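1-deoxy-D-xylulose 5-phosphate reductoisomerase (Zymomonas mobilis, PDB 1R0K) catalyses the NADPH-dependent rearrangement and reduction of 1-deoxy-D-xylulose 5-phosphate to 2-C-methyl-D-erythritol 4-phosphate, using a divalent metal ion, in isoprenoid biosynthesis. Local coordinates at residues B[159-162]-B[167-170]; B[169-174]-B[229-234]; B[247-250]-B[256-259]. All coordinates share one frame; numbering follows the deposited sequence.

Contact 1 of 3, residues B[159-162]-B[167-170]; sequences CFPH and YVRR
Pro161 and Tyr167 bring the two segments closest in backbone terms, 6.9 Å between their CA atoms, and no hydrogen bond spans the gap; Pro161 sits at the centre of an inverse gamma turn. Contact is left to carbon, and Val168 supplies most of it from one methyl. Val168 CG2 lies 3.5 Å from Pro161 CD and nearly as close to CG of the same ring, and it also reaches Phe160 CE1 at 3.7 Å, approaching that ring obliquely. Val168 places CG1 opposite the backbone N (chi1 174°), which leaves CG2 as the branch turned to the proline. The Phe160 ring is itself backed by its neighbour, for Pro161 CD stands 3.5 Å above one face, offset toward the rim. The segments bracket the short connection from helix 151-159 to strand 168-175, where the chain leaves the helix packed on the mixed four-stranded sheet and enters that sheet. Just beyond Val168, Arg169 and Arg170 both face Glu251 in a classic beta bulge, and both arginines form salt bridges with its carboxylate. Arg169 also pairs with Glu281 of the second subunit. Farther out, Tyr167 meets the proline through its beta carbon, with CB 4.2 Å from Pro161 CG, the two side chains sliding past each other in opposite directions.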
ATOM      1  N   CYS B 159       3.342  -4.941  -0.827  1.00 10.75           N
ATOM      2  CA  CYS B 159       2.969  -4.410   0.482  1.00 11.81           C
ATOM      3  C   CYS B 159       3.624  -5.176   1.635  1.00 11.08           C
ATOM      4  O   CYS B 159       3.369  -4.872   2.799  1.00 12.68           O
ATOM      5  CB  CYS B 159       1.450  -4.495   0.668  1.00 11.17           C
ATOM      6  SG  CYS B 159       0.468  -3.656  -0.595  1.00 14.33           S
ATOM      7  N   PHE B 160       4.463  -6.152   1.303  1.00 13.75           N
ATOM      8  CA  PHE B 160       5.122  -7.027   2.279  1.00 13.12           C
ATOM      9  C   PHE B 160       6.483  -6.556   2.793  1.00 14.45           C
ATOM     10  O   PHE B 160       7.309  -6.062   2.033  1.00 15.75           O
ATOM     11  CB  PHE B 160       5.281  -8.423   1.653  1.00 15.16           C
ATOM     12  CG  PHE B 160       5.628  -9.508   2.636  1.00 13.66           C
ATOM     13  CD1 PHE B 160       4.633 -10.133   3.379  1.00 14.65           C
ATOM     14  CD2 PHE B 160       6.953  -9.907   2.818  1.00 15.40           C
ATOM     15  CE1 PHE B 160       4.946 -11.148   4.295  1.00 14.81           C
ATOM     16  CE2 PHE B 160       7.280 -10.917   3.729  1.00 15.29           C
ATOM     17  CZ  PHE B 160       6.271 -11.540   4.471  1.00 12.68           C
ATOM     18  N   PRO B 161       6.740  -6.718   4.101  1.00 14.26           N
ATOM     19  CA  PRO B 161       8.031  -6.295   4.654  1.00 15.07           C
ATOM     20  C   PRO B 161       9.073  -7.392   4.427  1.00 16.85           C
ATOM     21  O   PRO B 161       9.295  -8.242   5.287  1.00 16.45           O
ATOM     22  CB  PRO B 161       7.719  -6.098   6.132  1.00 14.76           C
ATOM     23  CG  PRO B 161       6.750  -7.219   6.397  1.00 13.46           C
ATOM     24  CD  PRO B 161       5.829  -7.165   5.171  1.00 14.64           C
ATOM     25  N   HIS B 162       9.706  -7.373   3.261  1.00 18.68           N
ATOM     26  CA  HIS B 162      10.716  -8.373   2.929  1.00 22.84           C
ATOM     27  C   HIS B 162      11.875  -8.305   3.926  1.00 23.44           C
ATOM     28  O   HIS B 162      12.327  -7.221   4.281  1.00 24.94           O
ATOM     29  CB  HIS B 162      11.234  -8.138   1.505  1.00 25.06           C
ATOM     30  CG  HIS B 162      10.146  -7.979   0.485  1.00 25.89           C
ATOM     31  ND1 HIS B 162       9.239  -8.978   0.201  1.00 26.64           N
ATOM     32  CD2 HIS B 162       9.798  -6.925  -0.292  1.00 27.01           C
ATOM     33  CE1 HIS B 162       8.377  -8.545  -0.702  1.00 26.81           C
ATOM     34  NE2 HIS B 162       8.694  -7.301  -1.018  1.00 26.97           N
ATOM     35  N   TYR B 167       7.012  -8.333  11.154  1.00 16.03           N
ATOM     36  CA  TYR B 167       6.231  -7.098  11.223  1.00 15.99           C
ATOM     37  C   TYR B 167       4.802  -7.311  10.749  1.00 15.94           C
ATOM     38  O   TYR B 167       3.944  -6.442  10.920  1.00 16.11           O
ATOM     39  CB  TYR B 167       6.870  -5.999  10.369  1.00 17.13           C
ATOM     40  CG  TYR B 167       8.224  -5.518  10.848  1.00 16.96           C
ATOM     41  CD1 TYR B 167       8.701  -5.845  12.118  1.00 14.96           C
ATOM     42  CD2 TYR B 167       9.013  -4.703  10.036  1.00 17.34           C
ATOM     43  CE1 TYR B 167       9.935  -5.370  12.567  1.00 16.89           C
ATOM     44  CE2 TYR B 167      10.243  -4.224  10.474  1.00 16.73           C
ATOM     45  CZ  TYR B 167      10.698  -4.559  11.737  1.00 18.41           C
ATOM     46  OH  TYR B 167      11.917  -4.075  12.167  1.00 22.71           O
ATOM     47  N   VAL B 168       4.544  -8.463  10.144  1.00 15.08           N
ATOM     48  CA  VAL B 168       3.211  -8.762   9.640  1.00 14.19           C
ATOM     49  C   VAL B 168       2.251  -9.268  10.717  1.00 14.42           C
ATOM     50  O   VAL B 168       2.567 -10.204  11.451  1.00 13.91           O
ATOM     51  CB  VAL B 168       3.256  -9.835   8.512  1.00 15.59           C
ATOM     52  CG1 VAL B 168       1.829 -10.229   8.104  1.00 14.08           C
ATOM     53  CG2 VAL B 168       4.012  -9.300   7.313  1.00 17.03           C
ATOM     54  N   ARG B 169       1.082  -8.641  10.808  1.00 13.82           N
ATOM     55  CA  ARG B 169       0.056  -9.076  11.747  1.00 14.75           C
ATOM     56  C   ARG B 169      -0.876 -10.004  10.976  1.00 13.29           C
ATOM     57  O   ARG B 169      -1.289 -11.048  11.478  1.00 12.88           O
ATOM     58  CB  ARG B 169      -0.745  -7.894  12.290  1.00 15.62           C
ATOM     59  CG  ARG B 169      -1.975  -8.320  13.091  1.00 17.94           C
ATOM     60  CD  ARG B 169      -2.552  -7.150  13.851  1.00 21.28           C
ATOM     61  NE  ARG B 169      -1.647  -6.727  14.915  1.00 22.25           N
ATOM     62  CZ  ARG B 169      -1.441  -5.461  15.258  1.00 22.62           C
ATOM     63  NH1 ARG B 169      -2.073  -4.489  14.615  1.00 21.49           N
ATOM     64  NH2 ARG B 169      -0.613  -5.170  16.254  1.00 25.83           N
ATOM     65  N   ARG B 170      -1.211  -9.615   9.750  1.00 12.43           N
ATOM     66  CA  ARG B 170      -2.077 -10.437   8.915  1.00 11.90           C
ATOM     67  C   ARG B 170      -1.944 -10.085   7.439  1.00 12.99           C
ATOM     68  O   ARG B 170      -1.597  -8.961   7.084  1.00 12.77           O
ATOM     69  CB  ARG B 170      -3.549 -10.292   9.333  1.00 13.70           C
ATOM     70  CG  ARG B 170      -4.112  -8.888   9.197  1.00 15.60           C
ATOM     71  CD  ARG B 170      -5.655  -8.850   9.258  1.00 15.67           C
ATOM     72  NE  ARG B 170      -6.113  -7.472   9.403  1.00 14.88           N
ATOM     73  CZ  ARG B 170      -7.363  -7.047   9.239  1.00 16.48           C
ATOM     74  NH1 ARG B 170      -8.338  -7.884   8.907  1.00 14.38           N
ATOM     75  NH2 ARG B 170      -7.636  -5.764   9.419  1.00 14.25           N
TER

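Contact 2 of 3, residues B[169-174]-B[229-234]; sequences RRIIIT and FQIPLE
Ile171, on strand 168-175 of the mixed four-stranded sheet, packs against Phe229 and Ile231, which lie where helix 216-229 ends and the chain loops toward strand 236-240. This is a helix-to-strand connection folded over the face of the sheet, and Gln230, with positive phi, is the first residue to leave the helical conformation.

Polar links hold the frame around the contact rather than joining the two segments directly. Backbone hydrogen bonds tie Ile171 to Lys235 and Glu237, fixing the strand beside 236-240.

The contact between the segments is wholly apolar and all three participants are buried. Ile171 extends CD1 toward the loop, its chain straight at chi2 (-176°). Ile231 CD1 comes against the flank of this chain, 3.3 Å from Ile171 CD1, tighter than usual for two carbons. Ile171 CG1 follows at 3.5 Å from the same Ile231 CD1, as the two side chains meet at a slant. On Ile231, CG1 sits between the backbone N and the carbonyl carbon (chi1 65°), and from there its CD1 reaches the strand. Further packing on this face comes from Ile156 of helix 151-159, which touches both Ile171 and Phe229, and from Phe236, which touches both isoleucines. The side chain of Phe229 lies about 8 Å from that of Glu152, a predicted manganese ligand, so the packing is close to the probable metal site. Phe229 itself meets the strand through its beta carbon: CB is 4.0 Å from Ile171 CD1, and the two side chains cross at about a right angle.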
ATOM      1  N   ARG B 169       1.082  -8.641  10.808  1.00 13.82           N
ATOM      2  CA  ARG B 169       0.056  -9.076  11.747  1.00 14.75           C
ATOM      3  C   ARG B 169      -0.876 -10.004  10.976  1.00 13.29           C
ATOM      4  O   ARG B 169      -1.289 -11.048  11.478  1.00 12.88           O
ATOM      5  CB  ARG B 169      -0.745  -7.894  12.290  1.00 15.62           C
ATOM      6  CG  ARG B 169      -1.975  -8.320  13.091  1.00 17.94           C
ATOM      7  CD  ARG B 169      -2.552  -7.150  13.851  1.00 21.28           C
ATOM      8  NE  ARG B 169      -1.647  -6.727  14.915  1.00 22.25           N
ATOM      9  CZ  ARG B 169      -1.441  -5.461  15.258  1.00 22.62           C
ATOM     10  NH1 ARG B 169      -2.073  -4.489  14.615  1.00 21.49           N
ATOM     11  NH2 ARG B 169      -0.613  -5.170  16.254  1.00 25.83           N
ATOM     12  N   ARG B 170      -1.211  -9.615   9.750  1.00 12.43           N
ATOM     13  CA  ARG B 170      -2.077 -10.437   8.915  1.00 11.90           C
ATOM     14  C   ARG B 170      -1.944 -10.085   7.439  1.00 12.99           C
ATOM     15  O   ARG B 170      -1.597  -8.961   7.084  1.00 12.77           O
ATOM     16  CB  ARG B 170      -3.549 -10.292   9.333  1.00 13.70           C
ATOM     17  CG  ARG B 170      -4.112  -8.888   9.197  1.00 15.60           C
ATOM     18  CD  ARG B 170      -5.655  -8.850   9.258  1.00 15.67           C
ATOM     19  NE  ARG B 170      -6.113  -7.472   9.403  1.00 14.88           N
ATOM     20  CZ  ARG B 170      -7.363  -7.047   9.239  1.00 16.48           C
ATOM     21  NH1 ARG B 170      -8.338  -7.884   8.907  1.00 14.38           N
ATOM     22  NH2 ARG B 170      -7.636  -5.764   9.419  1.00 14.25           N
ATOM     23  N   ILE B 171      -2.188 -11.075   6.586  1.00 11.89           N
ATOM     24  CA  ILE B 171      -2.163 -10.886   5.142  1.00 12.18           C
ATOM     25  C   ILE B 171      -3.599 -11.159   4.705  1.00 11.84           C
ATOM     26  O   ILE B 171      -4.165 -12.214   5.005  1.00 13.08           O
ATOM     27  CB  ILE B 171      -1.210 -11.876   4.430  1.00 13.00           C
ATOM     28  CG1 ILE B 171       0.244 -11.473   4.689  1.00 13.84           C
ATOM     29  CG2 ILE B 171      -1.510 -11.908   2.932  1.00 10.43           C
ATOM     30  CD1 ILE B 171       1.267 -12.332   3.963  1.00 15.56           C
ATOM     31  N   ILE B 172      -4.186 -10.194   4.012  1.00  9.67           N
ATOM     32  CA  ILE B 172      -5.557 -10.315   3.552  1.00  9.02           C
ATOM     33  C   ILE B 172      -5.585 -10.584   2.058  1.00  8.79           C
ATOM     34  O   ILE B 172      -5.192  -9.738   1.261  1.00  8.98           O
ATOM     35  CB  ILE B 172      -6.345  -9.027   3.824  1.00  8.98           C
ATOM     36  CG1 ILE B 172      -6.215  -8.638   5.296  1.00 11.51           C
ATOM     37  CG2 ILE B 172      -7.810  -9.219   3.441  1.00  9.53           C
ATOM     38  CD1 ILE B 172      -6.787  -7.270   5.604  1.00  8.37           C
ATOM     39  N   ILE B 173      -6.023 -11.779   1.687  1.00  9.38           N
ATOM     40  CA  ILE B 173      -6.126 -12.123   0.285  1.00 10.08           C
ATOM     41  C   ILE B 173      -7.547 -11.752  -0.117  1.00  9.50           C
ATOM     42  O   ILE B 173      -8.513 -12.330   0.375  1.00  9.54           O
ATOM     43  CB  ILE B 173      -5.913 -13.627   0.047  1.00  9.57           C
ATOM     44  CG1 ILE B 173      -4.559 -14.058   0.607  1.00  9.57           C
ATOM     45  CG2 ILE B 173      -5.992 -13.932  -1.444  1.00 10.70           C
ATOM     46  CD1 ILE B 173      -4.301 -15.547   0.484  1.00  7.63           C
ATOM     47  N   THR B 174      -7.677 -10.759  -0.986  1.00 11.19           N
ATOM     48  CA  THR B 174      -8.999 -10.351  -1.436  1.00 10.26           C
ATOM     49  C   THR B 174      -9.509 -11.364  -2.449  1.00 10.95           C
ATOM     50  O   THR B 174      -8.723 -12.007  -3.145  1.00 10.72           O
ATOM     51  CB  THR B 174      -8.970  -8.947  -2.052  1.00  9.70           C
ATOM     52  OG1 THR B 174      -7.901  -8.858  -3.003  1.00 10.44           O
ATOM     53  CG2 THR B 174      -8.776  -7.904  -0.955  1.00  9.76           C
ATOM     54  N   PHE B 229       5.335 -16.215   1.201  1.00  8.34           N
ATOM     55  CA  PHE B 229       5.604 -15.286   2.278  1.00 14.95           C
ATOM     56  C   PHE B 229       6.065 -15.845   3.615  1.00 16.23           C
ATOM     57  O   PHE B 229       6.458 -15.096   4.504  1.00 16.96           O
ATOM     58  CB  PHE B 229       4.391 -14.363   2.397  1.00 13.51           C
ATOM     59  CG  PHE B 229       4.057 -13.694   1.089  1.00 10.20           C
ATOM     60  CD1 PHE B 229       4.934 -12.762   0.536  1.00 11.69           C
ATOM     61  CD2 PHE B 229       2.949 -14.087   0.349  1.00 11.76           C
ATOM     62  CE1 PHE B 229       4.717 -12.241  -0.745  1.00 11.36           C
ATOM     63  CE2 PHE B 229       2.719 -13.574  -0.934  1.00 10.03           C
ATOM     64  CZ  PHE B 229       3.605 -12.652  -1.483  1.00 11.28           C
ATOM     65  N   GLN B 230       6.026 -17.163   3.745  1.00 20.00           N
ATOM     66  CA  GLN B 230       6.529 -17.826   4.942  1.00 21.29           C
ATOM     67  C   GLN B 230       6.076 -17.307   6.304  1.00 21.25           C
ATOM     68  O   GLN B 230       6.884 -17.213   7.228  1.00 23.50           O
ATOM     69  CB  GLN B 230       8.061 -17.815   4.888  1.00 24.92           C
ATOM     70  CG  GLN B 230       8.638 -18.374   3.589  1.00 29.95           C
ATOM     71  CD  GLN B 230       8.660 -19.896   3.549  1.00 33.40           C
ATOM     72  OE1 GLN B 230       9.460 -20.532   4.236  1.00 35.41           O
ATOM     73  NE2 GLN B 230       7.781 -20.484   2.743  1.00 31.58           N
ATOM     74  N   ILE B 231       4.806 -16.949   6.441  1.00 20.62           N
ATOM     75  CA  ILE B 231       4.312 -16.507   7.740  1.00 20.25           C
ATOM     76  C   ILE B 231       3.287 -17.544   8.190  1.00 19.26           C
ATOM     77  O   ILE B 231       2.748 -18.285   7.369  1.00 18.93           O
ATOM     78  CB  ILE B 231       3.640 -15.104   7.691  1.00 20.57           C
ATOM     79  CG1 ILE B 231       2.372 -15.142   6.844  1.00 19.22           C
ATOM     80  CG2 ILE B 231       4.625 -14.063   7.162  1.00 20.06           C
ATOM     81  CD1 ILE B 231       1.563 -13.861   6.927  1.00 18.43           C
ATOM     82  N   PRO B 232       3.019 -17.625   9.502  1.00 19.41           N
ATOM     83  CA  PRO B 232       2.054 -18.587  10.051  1.00 18.53           C
ATOM     84  C   PRO B 232       0.705 -18.550   9.333  1.00 18.34           C
ATOM     85  O   PRO B 232       0.161 -17.478   9.070  1.00 17.38           O
ATOM     86  CB  PRO B 232       1.940 -18.159  11.512  1.00 17.71           C
ATOM     87  CG  PRO B 232       3.316 -17.660  11.809  1.00 18.86           C
ATOM     88  CD  PRO B 232       3.632 -16.830  10.581  1.00 18.91           C
ATOM     89  N   LEU B 233       0.168 -19.727   9.033  1.00 17.86           N
ATOM     90  CA  LEU B 233      -1.112 -19.841   8.343  1.00 18.71           C
ATOM     91  C   LEU B 233      -2.231 -19.044   9.011  1.00 18.04           C
ATOM     92  O   LEU B 233      -3.062 -18.445   8.331  1.00 15.60           O
ATOM     93  CB  LEU B 233      -1.526 -21.311   8.246  1.00 21.79           C
ATOM     94  CG  LEU B 233      -2.860 -21.583   7.544  1.00 25.40           C
ATOM     95  CD1 LEU B 233      -2.760 -21.166   6.077  1.00 26.14           C
ATOM     96  CD2 LEU B 233      -3.210 -23.062   7.649  1.00 26.29           C
ATOM     97  N   GLU B 234      -2.255 -19.034  10.340  1.00 17.77           N
ATOM     98  CA  GLU B 234      -3.292 -18.304  11.063  1.00 19.57           C
ATOM     99  C   GLU B 234      -3.281 -16.800  10.790  1.00 17.82           C
ATOM    100  O   GLU B 234      -4.241 -16.101  11.118  1.00 17.51           O
ATOM    101  CB  GLU B 234      -3.185 -18.559  12.573  1.00 23.18           C
ATOM    102  CG  GLU B 234      -1.809 -18.980  13.061  1.00 29.19           C
ATOM    103  CD  GLU B 234      -1.401 -20.340  12.518  1.00 32.12           C
ATOM    104  OE1 GLU B 234      -2.243 -21.264  12.527  1.00 36.99           O
ATOM    105  OE2 GLU B 234      -0.240 -20.491  12.088  1.00 35.85           O
TER

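Contact 3 of 3, residues B[247-250]-B[256-259]; sequences HSMV and SILA
Met249 and Ala259 face each other as an antiparallel non-hydrogen-bonded pair, their CA atoms 4.3 Å apart, in the beta hairpin of strands 246-252 and 257-261. The next pair, Val250 with Leu258, is hydrogen-bonded in both directions: Val250 N to Leu258 O and Leu258 N to Val250 O, each 2.9 Å with an angle of 161° at the hydrogen. The second donor is tilted 24° from the plane of the carbonyl it meets.

Packing is tightest on the face carrying Met249 and Ala259, where Met249 CG lies 3.4 Å from Ala259 CB, close for two carbons. Met249 turns CG away from its carbonyl carbon (chi1 -45°), which lays this carbon over the alanine methyl. Met249 CB and SD lie 3.8 and 4.0 Å from Ile257 CG2, and the side chain also packs on Phe289 of the second subunit. With an alanine here, CG and the sulfur would be gone, and the Ala259 methyl would probably lose its partner on the neighbouring strand, with a gap opened beside Ile257 and that phenylalanine. By comparison, the face of Val250 and Leu258 is looser between the segments: Val250 CG2 is 6.0 Å from Leu258 CB, and Val250 packs instead on Val168, Leu258 on Cys159. Neither face is a solvent side, because all the touching residues are buried.

Toward helix 151-159, Ser248 touches Glu152, a predicted manganese ligand. Strand 168-175 lies alongside 246-252, while residues 257-259 pair antiparallel with a strand of the second subunit, carrying the sheet across the dimer interface.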
ATOM      1  N   HIS B 247      -6.311  -5.468  -4.731  1.00 10.04           N
ATOM      2  CA  HIS B 247      -5.795  -6.776  -5.105  1.00 10.98           C
ATOM      3  C   HIS B 247      -5.279  -7.667  -3.973  1.00 10.18           C
ATOM      4  O   HIS B 247      -5.047  -8.855  -4.189  1.00 10.27           O
ATOM      5  CB  HIS B 247      -4.748  -6.578  -6.201  1.00  9.91           C
ATOM      6  CG  HIS B 247      -5.303  -5.923  -7.431  1.00 10.10           C
ATOM      7  ND1 HIS B 247      -4.616  -4.962  -8.143  1.00 10.29           N
ATOM      8  CD2 HIS B 247      -6.496  -6.074  -8.057  1.00  9.86           C
ATOM      9  CE1 HIS B 247      -5.364  -4.546  -9.151  1.00 12.13           C
ATOM     10  NE2 HIS B 247      -6.509  -5.204  -9.121  1.00 11.89           N
ATOM     11  N   SER B 248      -5.133  -7.079  -2.784  1.00 10.14           N
ATOM     12  CA  SER B 248      -4.719  -7.750  -1.544  1.00  9.73           C
ATOM     13  C   SER B 248      -4.047  -6.775  -0.585  1.00  9.41           C
ATOM     14  O   SER B 248      -3.664  -5.672  -0.974  1.00  9.18           O
ATOM     15  CB  SER B 248      -3.814  -8.960  -1.802  1.00  8.59           C
ATOM     16  OG  SER B 248      -4.614 -10.100  -2.095  1.00 12.00           O
ATOM     17  N   MET B 249      -3.905  -7.171   0.677  1.00  9.80           N
ATOM     18  CA  MET B 249      -3.333  -6.262   1.657  1.00  8.96           C
ATOM     19  C   MET B 249      -2.475  -6.938   2.717  1.00 10.55           C
ATOM     20  O   MET B 249      -2.539  -8.158   2.911  1.00  8.31           O
ATOM     21  CB  MET B 249      -4.466  -5.502   2.351  1.00  9.74           C
ATOM     22  CG  MET B 249      -5.534  -4.971   1.410  1.00 10.58           C
ATOM     23  SD  MET B 249      -6.875  -4.115   2.286  1.00 12.64           S
ATOM     24  CE  MET B 249      -8.117  -5.389   2.341  1.00 14.67           C
ATOM     25  N   VAL B 250      -1.684  -6.122   3.409  1.00  8.02           N
ATOM     26  CA  VAL B 250      -0.822  -6.604   4.482  1.00  8.53           C
ATOM     27  C   VAL B 250      -0.915  -5.636   5.658  1.00  9.64           C
ATOM     28  O   VAL B 250      -0.672  -4.434   5.499  1.00 10.56           O
ATOM     29  CB  VAL B 250       0.666  -6.674   4.050  1.00  8.69           C
ATOM     30  CG1 VAL B 250       1.520  -7.124   5.225  1.00  6.92           C
ATOM     31  CG2 VAL B 250       0.840  -7.628   2.879  1.00  7.29           C
ATOM     32  N   SER B 256      -1.040  -0.389  10.680  1.00 11.07           N
ATOM     33  CA  SER B 256      -1.023   0.072   9.302  1.00 13.03           C
ATOM     34  C   SER B 256      -1.320  -1.058   8.322  1.00 12.39           C
ATOM     35  O   SER B 256      -0.790  -2.163   8.435  1.00 12.26           O
ATOM     36  CB  SER B 256       0.334   0.692   8.977  1.00 13.00           C
ATOM     37  OG  SER B 256       0.413   1.044   7.609  1.00 22.78           O
ATOM     38  N   ILE B 257      -2.197  -0.783   7.370  1.00 11.95           N
ATOM     39  CA  ILE B 257      -2.525  -1.777   6.366  1.00 10.62           C
ATOM     40  C   ILE B 257      -2.120  -1.201   5.019  1.00 11.39           C
ATOM     41  O   ILE B 257      -2.605  -0.142   4.613  1.00 12.39           O
ATOM     42  CB  ILE B 257      -4.030  -2.091   6.349  1.00 12.23           C
ATOM     43  CG1 ILE B 257      -4.447  -2.699   7.692  1.00 11.47           C
ATOM     44  CG2 ILE B 257      -4.339  -3.064   5.212  1.00 14.73           C
ATOM     45  CD1 ILE B 257      -5.948  -2.860   7.858  1.00  9.27           C
ATOM     46  N   LEU B 258      -1.202  -1.881   4.346  1.00  8.44           N
ATOM     47  CA  LEU B 258      -0.757  -1.440   3.034  1.00 10.29           C
ATOM     48  C   LEU B 258      -1.516  -2.281   2.024  1.00  9.78           C
ATOM     49  O   LEU B 258      -1.600  -3.497   2.158  1.00  7.63           O
ATOM     50  CB  LEU B 258       0.752  -1.646   2.873  1.00  9.55           C
ATOM     51  CG  LEU B 258       1.615  -0.806   3.819  1.00 11.27           C
ATOM     52  CD1 LEU B 258       3.093  -1.023   3.509  1.00  9.87           C
ATOM     53  CD2 LEU B 258       1.241   0.667   3.666  1.00 10.19           C
ATOM     54  N   ALA B 259      -2.078  -1.627   1.020  1.00 10.49           N
ATOM     55  CA  ALA B 259      -2.835  -2.339   0.006  1.00 10.83           C
ATOM     56  C   ALA B 259      -2.352  -1.958  -1.385  1.00 11.01           C
ATOM     57  O   ALA B 259      -1.809  -0.873  -1.589  1.00 11.52           O
ATOM     58  CB  ALA B 259      -4.318  -2.012   0.150  1.00  8.98           C
TER

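From the N terminus, contact 1 closes the short loop that leads from helix 151-159 into strand 168-175. Contact 2 begins on the same residues, Arg169 and Arg170, and closes a much longer excursion that returns through helix 216-229; contact 3 follows in series as a local hairpin. None nests within another. Contacts 1 and 2 share a packing layer, where Phe160 CE1 lies 3.9 Å from Ile171 CD1. Contact 3 joins them through the sheet: Ile172 N lies 2.8 Å from Met249 O, a probable hydrogen bond, and the Cys159 sulfur packs on the backbone of Ala259. Together they tie helices 151-159 and 216-229 to a sheet continued by the second subunit.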